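Local coordinates for DUF4847 domain-containing protein (Bacteroides vulgatus, PDB 4ZGF) that is of unknown function but binds calcium ions and probably adopts a lipocalin-like fold of the calycin clan, at residues N103-A108 / T131-A136. Sequence-based numbering, arbitrary orientation.
Sequences NEFIEA and TYIQFA. With BEZ (benzoic acid), chain K.
Phe105 reaches from its helix to the inner side of strand 132-136, where its ring meets Ile133 and Phe135 together. CG stands anti to the backbone N (chi1 179°), which carries the ring away from the helix and brings its CD1-CE1 side to the strand. Ile133 brings its CD1 methyl to 3.6 Å from Phe105 CD1, and almost as near Phe105 CE1, the two side chains crossing at about a right angle. Phe135, also crossing Phe105 at about a right angle, adds CE2 in the plane of the Phe105 ring, at its edge, 3.8 Å from Phe105 CE1. Both are buried and apolar, which suits a contact without hydrogen bonds. A flat, long side chain suits position 105 because the axes of segments 103-108 and 132-136 come no closer than 9.6 Å. The setting is consistent with a lipocalin-like calycin fold, in which a curled antiparallel sheet wraps round an interior; here helix 100-111 fills part of it, and Val13, Ile70 and Phe56, the last edge-to-face, also pack on Phe105. A leucine here, without the far end of the ring, would probably leave Phe135 CE2 without its partner and the Ile133 methyl less well covered. One turn on, Ala108 directs its CB at the strand, 4.2 Å from Ile133 CG2; its small methyl lets Ala108 CA and Ile133 CA come to 6.8 Å. Ala136 CB touches benzoic acid C1 at 3.4 Å.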
loop_
_atom_site.group_PDB
_atom_site.type_symbol
_atom_site.label_atom_id
_atom_site.label_comp_id
_atom_site.label_asym_id
_atom_site.label_seq_id
_atom_site.Cartn_x
_atom_site.Cartn_y
_atom_site.Cartn_z
ATOM N N ASN A 103 2.933 3.019 -10.980
ATOM C CA ASN A 103 2.002 2.103 -11.627
ATOM C C ASN A 103 1.766 0.877 -10.724
ATOM O O ASN A 103 0.639 0.405 -10.592
ATOM C CB ASN A 103 2.551 1.666 -12.992
ATOM C CG ASN A 103 2.755 2.824 -13.975
ATOM O OD1 ASN A 103 2.306 3.939 -13.760
ATOM N ND2 ASN A 103 3.503 2.554 -15.038
ATOM N N GLU A 104 2.827 0.384 -10.090
ATOM C CA GLU A 104 2.717 -0.744 -9.188
ATOM C C GLU A 104 1.802 -0.402 -7.986
ATOM O O GLU A 104 0.958 -1.207 -7.569
ATOM C CB GLU A 104 4.113 -1.169 -8.752
ATOM C CG GLU A 104 4.141 -2.403 -7.899
ATOM C CD GLU A 104 5.546 -2.855 -7.572
ATOM O OE1 GLU A 104 6.499 -2.068 -7.678
ATOM O OE2 GLU A 104 5.701 -4.012 -7.187
ATOM N N PHE A 105 2.009 0.787 -7.416
ATOM C CA PHE A 105 1.204 1.232 -6.280
ATOM C C PHE A 105 -0.267 1.403 -6.663
ATOM O O PHE A 105 -1.187 0.946 -5.964
ATOM C CB PHE A 105 1.790 2.535 -5.744
ATOM C CG PHE A 105 1.042 3.112 -4.586
ATOM C CD1 PHE A 105 1.246 2.656 -3.306
ATOM C CD2 PHE A 105 0.053 4.089 -4.789
ATOM C CE1 PHE A 105 0.569 3.206 -2.213
ATOM C CE2 PHE A 105 -0.624 4.640 -3.706
ATOM C CZ PHE A 105 -0.358 4.189 -2.418
ATOM N N ILE A 106 -0.499 2.103 -7.778
ATOM C CA ILE A 106 -1.859 2.369 -8.231
ATOM C C ILE A 106 -2.590 1.057 -8.540
ATOM O O ILE A 106 -3.758 0.901 -8.179
ATOM C CB ILE A 106 -1.824 3.345 -9.448
ATOM C CG1 ILE A 106 -1.360 4.733 -8.988
ATOM C CG2 ILE A 106 -3.187 3.445 -10.122
ATOM C CD1 ILE A 106 -0.875 5.616 -10.152
ATOM N N GLU A 107 -1.900 0.106 -9.155
ATOM C CA GLU A 107 -2.515 -1.175 -9.436
ATOM C C GLU A 107 -2.864 -1.915 -8.147
ATOM O O GLU A 107 -3.954 -2.482 -8.022
ATOM C CB GLU A 107 -1.584 -1.995 -10.323
ATOM C CG GLU A 107 -2.156 -3.318 -10.804
ATOM C CD GLU A 107 -3.268 -3.230 -11.917
ATOM O OE1 GLU A 107 -3.836 -2.149 -12.352
ATOM O OE2 GLU A 107 -3.691 -4.348 -12.268
ATOM N N ALA A 108 -1.968 -1.913 -7.156
ATOM C CA ALA A 108 -2.276 -2.569 -5.889
ATOM C C ALA A 108 -3.504 -1.962 -5.236
ATOM O O ALA A 108 -4.356 -2.683 -4.699
ATOM C CB ALA A 108 -1.074 -2.525 -4.951
ATOM N N THR A 131 -1.053 -11.577 -2.715
ATOM C CA THR A 131 -0.176 -10.434 -2.479
ATOM C C THR A 131 -0.920 -9.481 -1.582
ATOM O O THR A 131 -2.132 -9.540 -1.438
ATOM C CB THR A 131 0.225 -9.752 -3.801
ATOM O OG1 THR A 131 -0.962 -9.278 -4.449
ATOM C CG2 THR A 131 0.997 -10.668 -4.741
ATOM N N TYR A 132 -0.171 -8.519 -1.031
ATOM C CA TYR A 132 -0.799 -7.363 -0.383
ATOM C C TYR A 132 0.200 -6.231 -0.347
ATOM O O TYR A 132 1.401 -6.433 -0.477
ATOM C CB TYR A 132 -1.327 -7.685 1.021
ATOM C CG TYR A 132 -0.345 -8.264 2.008
ATOM C CD1 TYR A 132 0.446 -7.460 2.822
ATOM C CD2 TYR A 132 -0.216 -9.636 2.150
ATOM C CE1 TYR A 132 1.326 -7.997 3.745
ATOM C CE2 TYR A 132 0.688 -10.191 3.038
ATOM C CZ TYR A 132 1.456 -9.379 3.852
ATOM O OH TYR A 132 2.320 -9.977 4.734
ATOM N N ILE A 133 -0.322 -5.022 -0.132
ATOM C CA ILE A 133 0.522 -3.863 0.208
ATOM C C ILE A 133 0.277 -3.598 1.686
ATOM O O ILE A 133 -0.857 -3.673 2.182
ATOM C CB ILE A 133 0.243 -2.668 -0.706
ATOM C CG1 ILE A 133 1.174 -1.507 -0.368
ATOM C CG2 ILE A 133 -1.227 -2.276 -0.738
ATOM C CD1 ILE A 133 1.132 -0.382 -1.398
ATOM N N GLN A 134 1.359 -3.252 2.397
ATOM C CA GLN A 134 1.290 -2.940 3.821
ATOM C C GLN A 134 1.715 -1.502 4.060
ATOM O O GLN A 134 2.729 -1.040 3.498
ATOM C CB GLN A 134 2.151 -3.903 4.646
ATOM C CG GLN A 134 1.996 -3.716 6.159
ATOM C CD GLN A 134 2.693 -4.753 7.025
ATOM O OE1 GLN A 134 3.876 -5.059 6.853
ATOM N NE2 GLN A 134 1.968 -5.268 7.999
ATOM N N PHE A 135 0.964 -0.839 4.930
ATOM C CA PHE A 135 1.254 0.528 5.370
ATOM C C PHE A 135 1.427 0.572 6.893
ATOM O O PHE A 135 0.922 -0.283 7.617
ATOM C CB PHE A 135 0.062 1.450 5.066
ATOM C CG PHE A 135 -0.334 1.546 3.618
ATOM C CD1 PHE A 135 -1.206 0.640 3.055
ATOM C CD2 PHE A 135 0.116 2.595 2.816
ATOM C CE1 PHE A 135 -1.600 0.789 1.720
ATOM C CE2 PHE A 135 -0.286 2.725 1.507
ATOM C CZ PHE A 135 -1.150 1.838 0.980
ATOM N N ALA A 136 2.106 1.627 7.336
ATOM C CA ALA A 136 2.253 1.968 8.750
ATOM C C ALA A 136 1.934 3.451 8.956
ATOM O O ALA A 136 1.832 4.216 7.983
ATOM C CB ALA A 136 3.691 1.684 9.219
HETATM C C BEZ K . 6.022 1.908 11.876
HETATM O O1 BEZ K . 6.986 2.498 11.270
HETATM O O2 BEZ K . 5.231 2.492 12.710
HETATM C C1 BEZ K . 5.802 0.443 11.606
HETATM C C2 BEZ K . 4.908 -0.315 12.408
HETATM C C3 BEZ K . 4.688 -1.659 12.081
HETATM C C4 BEZ K . 5.305 -2.271 10.979
HETATM C C5 BEZ K . 6.214 -1.507 10.143
HETATM C C6 BEZ K . 6.431 -0.177 10.502
#